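PDB 6KGU: penicillin-binding protein PbpB from Mycobacterium tuberculosis, which synthesises cross-linked peptidoglycan from lipid intermediates during cell wall biogenesis and is a target of beta-lactam antibiotics such as aztreonam. Local coordinates for residues Gln398-Arg406 / Gln437-Met445. Residues are numbered along the deposited sequence; the frame is centred on the assembly and turned at random.
Sequences QAIANDGVR and QTAQTVRQM
Arg443, on helix 436-445, reaches across to Ile400 and Asp403 where helix 390-401 ends and the chain enters a type I' beta turn, Asn402 to Val405, within the penicillin-binding transpeptidase domain. Arg443 CB leaves the helix with CG beside the backbone N (chi1 -69°), and Arg443 CG lies 3.5 Å from Ile400 CG2, the two side chains running antiparallel alongside each other. CD then passes Ile400 O and Ala401 CA, and a bend at chi3 turns the guanidinium toward the turn. NE bonds to Ala504 O, while Arg443 NH1 donates to Ile400 O at 3.0 Å, in the carbonyl plane, so this carbonyl in the last turn of helix 390-401 accepts a hydrogen bond from a side chain of helix 436-445. Arg443 NH1 also forms a salt bridge with Asp403 OD1 at 3.1 Å; a weak hydrogen bond runs from NH2 to the same oxygen. Gln440 CA covers one guanidinium face. Alongside, Ala439 CB packs against the turn, 3.3 Å from Gly404 N, and Ile400 CG2 meets Val442 CG1, with Ile273 of helix 272-281 also touching Ile400. Asp403 OD1 takes a further donor, Gln440 NE2 at 3.3 Å, from the carboxylate face opposite Arg443 NH1.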
ATOM      1  N   GLN A 398       1.605   7.797   3.200  1.00 26.62           N
ATOM      2  CA  GLN A 398       2.126   7.929   4.559  1.00 27.25           C
ATOM      3  C   GLN A 398       2.914   9.222   4.726  1.00 26.82           C
ATOM      4  O   GLN A 398       2.854   9.863   5.788  1.00 26.31           O
ATOM      5  CB  GLN A 398       2.996   6.717   4.908  1.00 25.60           C
ATOM      6  CG  GLN A 398       3.516   6.733   6.340  1.00 25.85           C
ATOM      7  CD  GLN A 398       4.757   7.560   6.485  1.00 26.41           C
ATOM      8  OE1 GLN A 398       5.503   7.757   5.519  1.00 28.78           O
ATOM      9  NE2 GLN A 398       4.980   8.078   7.682  1.00 28.28           N
ATOM     10  N   ALA A 399       3.673   9.616   3.694  1.00 26.84           N
ATOM     11  CA  ALA A 399       4.435  10.861   3.766  1.00 24.32           C
ATOM     12  C   ALA A 399       3.510  12.045   4.010  1.00 28.59           C
ATOM     13  O   ALA A 399       3.801  12.931   4.827  1.00 26.24           O
ATOM     14  CB  ALA A 399       5.222  11.079   2.468  1.00 27.01           C
ATOM     15  N   ILE A 400       2.394  12.079   3.281  1.00 26.37           N
ATOM     16  CA  ILE A 400       1.435  13.165   3.404  1.00 24.31           C
ATOM     17  C   ILE A 400       0.684  13.062   4.724  1.00 28.12           C
ATOM     18  O   ILE A 400       0.372  14.073   5.364  1.00 28.11           O
ATOM     19  CB  ILE A 400       0.488  13.121   2.187  1.00 30.14           C
ATOM     20  CG1 ILE A 400       1.250  13.522   0.916  1.00 26.98           C
ATOM     21  CG2 ILE A 400      -0.762  13.973   2.422  1.00 29.39           C
ATOM     22  CD1 ILE A 400       1.822  14.954   0.980  1.00 31.07           C
ATOM     23  N   ALA A 401       0.377  11.834   5.148  1.00 26.76           N
ATOM     24  CA  ALA A 401      -0.256  11.631   6.448  1.00 27.96           C
ATOM     25  C   ALA A 401       0.630  12.153   7.584  1.00 29.26           C
ATOM     26  O   ALA A 401       0.132  12.730   8.556  1.00 30.17           O
ATOM     27  CB  ALA A 401      -0.542  10.144   6.650  1.00 24.17           C
ATOM     28  N   ASN A 402       1.942  11.959   7.474  1.00 27.24           N
ATOM     29  CA  ASN A 402       2.870  12.327   8.542  1.00 30.88           C
ATOM     30  C   ASN A 402       3.424  13.734   8.339  1.00 31.37           C
ATOM     31  O   ASN A 402       4.624  13.980   8.519  1.00 28.94           O
ATOM     32  CB  ASN A 402       3.989  11.288   8.625  1.00 27.99           C
ATOM     33  CG  ASN A 402       4.865  11.460   9.851  1.00 32.25           C
ATOM     34  OD1 ASN A 402       4.380  11.729  10.959  1.00 31.42           O
ATOM     35  ND2 ASN A 402       6.173  11.307   9.655  1.00 31.53           N
ATOM     36  N   ASP A 403       2.553  14.666   7.920  1.00 28.44           N
ATOM     37  CA  ASP A 403       2.890  16.085   7.850  1.00 29.52           C
ATOM     38  C   ASP A 403       4.084  16.326   6.939  1.00 30.80           C
ATOM     39  O   ASP A 403       4.913  17.201   7.194  1.00 31.52           O
ATOM     40  CB  ASP A 403       3.140  16.670   9.248  1.00 30.19           C
ATOM     41  CG  ASP A 403       1.842  17.160   9.908  1.00 35.76           C
ATOM     42  OD1 ASP A 403       0.806  17.203   9.204  1.00 33.60           O
ATOM     43  OD2 ASP A 403       1.856  17.499  11.108  1.00 43.86           O
ATOM     44  N   GLY A 404       4.168  15.537   5.866  1.00 31.58           N
ATOM     45  CA  GLY A 404       5.167  15.733   4.833  1.00 28.87           C
ATOM     46  C   GLY A 404       6.433  14.921   4.997  1.00 28.09           C
ATOM     47  O   GLY A 404       7.306  14.990   4.127  1.00 30.35           O
ATOM     48  N   VAL A 405       6.571  14.156   6.075  1.00 26.73           N
ATOM     49  CA  VAL A 405       7.803  13.420   6.341  1.00 27.69           C
ATOM     50  C   VAL A 405       7.555  11.941   6.063  1.00 27.05           C
ATOM     51  O   VAL A 405       6.831  11.267   6.806  1.00 29.14           O
ATOM     52  CB  VAL A 405       8.307  13.640   7.771  1.00 28.63           C
ATOM     53  CG1 VAL A 405       9.517  12.778   8.014  1.00 28.10           C
ATOM     54  CG2 VAL A 405       8.631  15.119   7.985  1.00 27.13           C
ATOM     55  N   ARG A 406       8.178  11.435   5.005  1.00 29.53           N
ATOM     56  CA  ARG A 406       8.056  10.028   4.663  1.00 29.04           C
ATOM     57  C   ARG A 406       8.942   9.205   5.580  1.00 34.19           C
ATOM     58  O   ARG A 406      10.119   9.527   5.772  1.00 34.28           O
ATOM     59  CB  ARG A 406       8.450   9.801   3.210  1.00 28.75           C
ATOM     60  CG  ARG A 406       8.146   8.389   2.695  1.00 26.18           C
ATOM     61  CD  ARG A 406       8.225   8.356   1.184  1.00 29.04           C
ATOM     62  NE  ARG A 406       9.564   8.607   0.654  1.00 26.86           N
ATOM     63  CZ  ARG A 406      10.543   7.703   0.597  1.00 32.20           C
ATOM     64  NH1 ARG A 406      10.355   6.471   1.055  1.00 27.97           N
ATOM     65  NH2 ARG A 406      11.715   8.028   0.070  1.00 32.12           N
ATOM     66  N   GLN A 437       2.678  22.181   6.169  1.00 34.82           N
ATOM     67  CA  GLN A 437       1.575  22.985   5.670  1.00 31.72           C
ATOM     68  C   GLN A 437       1.056  22.448   4.339  1.00 29.61           C
ATOM     69  O   GLN A 437      -0.154  22.426   4.103  1.00 30.45           O
ATOM     70  CB  GLN A 437       2.017  24.452   5.556  1.00 32.89           C
ATOM     71  CG  GLN A 437       1.064  25.308   4.735  1.00 36.93           C
ATOM     72  CD  GLN A 437      -0.254  25.572   5.466  1.00 49.89           C
ATOM     73  OE1 GLN A 437      -1.255  25.896   4.840  1.00 58.48           O
ATOM     74  NE2 GLN A 437      -0.264  25.384   6.766  1.00 50.76           N
ATOM     75  N   THR A 438       1.979  22.059   3.456  1.00 33.08           N
ATOM     76  CA  THR A 438       1.582  21.438   2.196  1.00 30.71           C
ATOM     77  C   THR A 438       0.855  20.123   2.447  1.00 27.82           C
ATOM     78  O   THR A 438      -0.241  19.893   1.913  1.00 29.42           O
ATOM     79  CB  THR A 438       2.810  21.207   1.314  1.00 30.62           C
ATOM     80  OG1 THR A 438       3.353  22.460   0.903  1.00 27.58           O
ATOM     81  CG2 THR A 438       2.430  20.409   0.056  1.00 26.25           C
ATOM     82  N   ALA A 439       1.446  19.249   3.257  1.00 27.97           N
ATOM     83  CA  ALA A 439       0.828  17.966   3.571  1.00 29.85           C
ATOM     84  C   ALA A 439      -0.593  18.137   4.102  1.00 33.86           C
ATOM     85  O   ALA A 439      -1.507  17.416   3.689  1.00 28.66           O
ATOM     86  CB  ALA A 439       1.687  17.216   4.583  1.00 27.01           C
ATOM     87  N   GLN A 440      -0.798  19.078   5.026  1.00 30.23           N
ATOM     88  CA  GLN A 440      -2.134  19.303   5.574  1.00 33.87           C
ATOM     89  C   GLN A 440      -3.100  19.773   4.496  1.00 35.42           C
ATOM     90  O   GLN A 440      -4.271  19.374   4.481  1.00 29.61           O
ATOM     91  CB  GLN A 440      -2.063  20.319   6.722  1.00 31.83           C
ATOM     92  CG  GLN A 440      -1.416  19.737   7.985  1.00 37.15           C
ATOM     93  CD  GLN A 440      -0.741  20.786   8.842  1.00 42.54           C
ATOM     94  OE1 GLN A 440      -1.023  21.972   8.717  1.00 44.90           O
ATOM     95  NE2 GLN A 440       0.158  20.353   9.711  1.00 35.35           N
ATOM     96  N   THR A 441      -2.619  20.612   3.578  1.00 31.64           N
ATOM     97  CA  THR A 441      -3.454  21.101   2.491  1.00 32.17           C
ATOM     98  C   THR A 441      -3.827  19.982   1.520  1.00 32.23           C
ATOM     99  O   THR A 441      -4.978  19.900   1.069  1.00 30.02           O
ATOM    100  CB  THR A 441      -2.723  22.244   1.779  1.00 36.35           C
ATOM    101  OG1 THR A 441      -2.667  23.374   2.655  1.00 35.46           O
ATOM    102  CG2 THR A 441      -3.420  22.646   0.488  1.00 30.84           C
ATOM    103  N   VAL A 442      -2.884  19.096   1.203  1.00 27.23           N
ATOM    104  CA  VAL A 442      -3.188  18.008   0.278  1.00 27.76           C
ATOM    105  C   VAL A 442      -4.187  17.027   0.905  1.00 26.75           C
ATOM    106  O   VAL A 442      -5.124  16.572   0.241  1.00 32.67           O
ATOM    107  CB  VAL A 442      -1.890  17.302  -0.160  1.00 32.29           C
ATOM    108  CG1 VAL A 442      -2.206  16.010  -0.913  1.00 26.42           C
ATOM    109  CG2 VAL A 442      -1.017  18.250  -1.027  1.00 30.75           C
ATOM    110  N   ARG A 443      -4.006  16.699   2.186  1.00 25.19           N
ATOM    111  CA  ARG A 443      -4.966  15.857   2.912  1.00 29.03           C
ATOM    112  C   ARG A 443      -6.373  16.431   2.849  1.00 32.67           C
ATOM    113  O   ARG A 443      -7.344  15.700   2.618  1.00 30.42           O
ATOM    114  CB  ARG A 443      -4.563  15.709   4.391  1.00 32.47           C
ATOM    115  CG  ARG A 443      -3.316  14.911   4.660  1.00 35.92           C
ATOM    116  CD  ARG A 443      -3.285  14.370   6.097  1.00 35.47           C
ATOM    117  NE  ARG A 443      -3.398  15.383   7.148  1.00 34.15           N
ATOM    118  CZ  ARG A 443      -2.360  15.950   7.765  1.00 35.65           C
ATOM    119  NH1 ARG A 443      -1.122  15.655   7.403  1.00 33.56           N
ATOM    120  NH2 ARG A 443      -2.557  16.829   8.732  1.00 34.93           N
ATOM    121  N   GLN A 444      -6.507  17.740   3.092  1.00 29.85           N
ATOM    122  CA  GLN A 444      -7.831  18.355   3.037  1.00 31.25           C
ATOM    123  C   GLN A 444      -8.409  18.280   1.631  1.00 32.08           C
ATOM    124  O   GLN A 444      -9.589  17.953   1.459  1.00 32.08           O
ATOM    125  CB  GLN A 444      -7.760  19.809   3.521  1.00 33.53           C
ATOM    126  CG  GLN A 444      -7.609  19.933   5.034  1.00 37.48           C
ATOM    127  CD  GLN A 444      -8.792  19.329   5.798  1.00 36.15           C
ATOM    128  OE1 GLN A 444      -9.949  19.493   5.415  1.00 41.29           O
ATOM    129  NE2 GLN A 444      -8.494  18.622   6.864  1.00 34.18           N
ATOM    130  N   MET A 445      -7.587  18.571   0.613  1.00 26.35           N
ATOM    131  CA  MET A 445      -8.034  18.479  -0.774  1.00 34.44           C
ATOM    132  C   MET A 445      -8.566  17.093  -1.097  1.00 28.61           C
ATOM    133  O   MET A 445      -9.602  16.953  -1.748  1.00 30.33           O
ATOM    134  CB  MET A 445      -6.886  18.815  -1.737  1.00 30.78           C
ATOM    135  CG  MET A 445      -6.832  20.242  -2.223  1.00 40.93           C
ATOM    136  SD  MET A 445      -5.873  20.423  -3.749  1.00 38.75           S
ATOM    137  CE  MET A 445      -4.305  19.700  -3.259  1.00 39.38           C
TER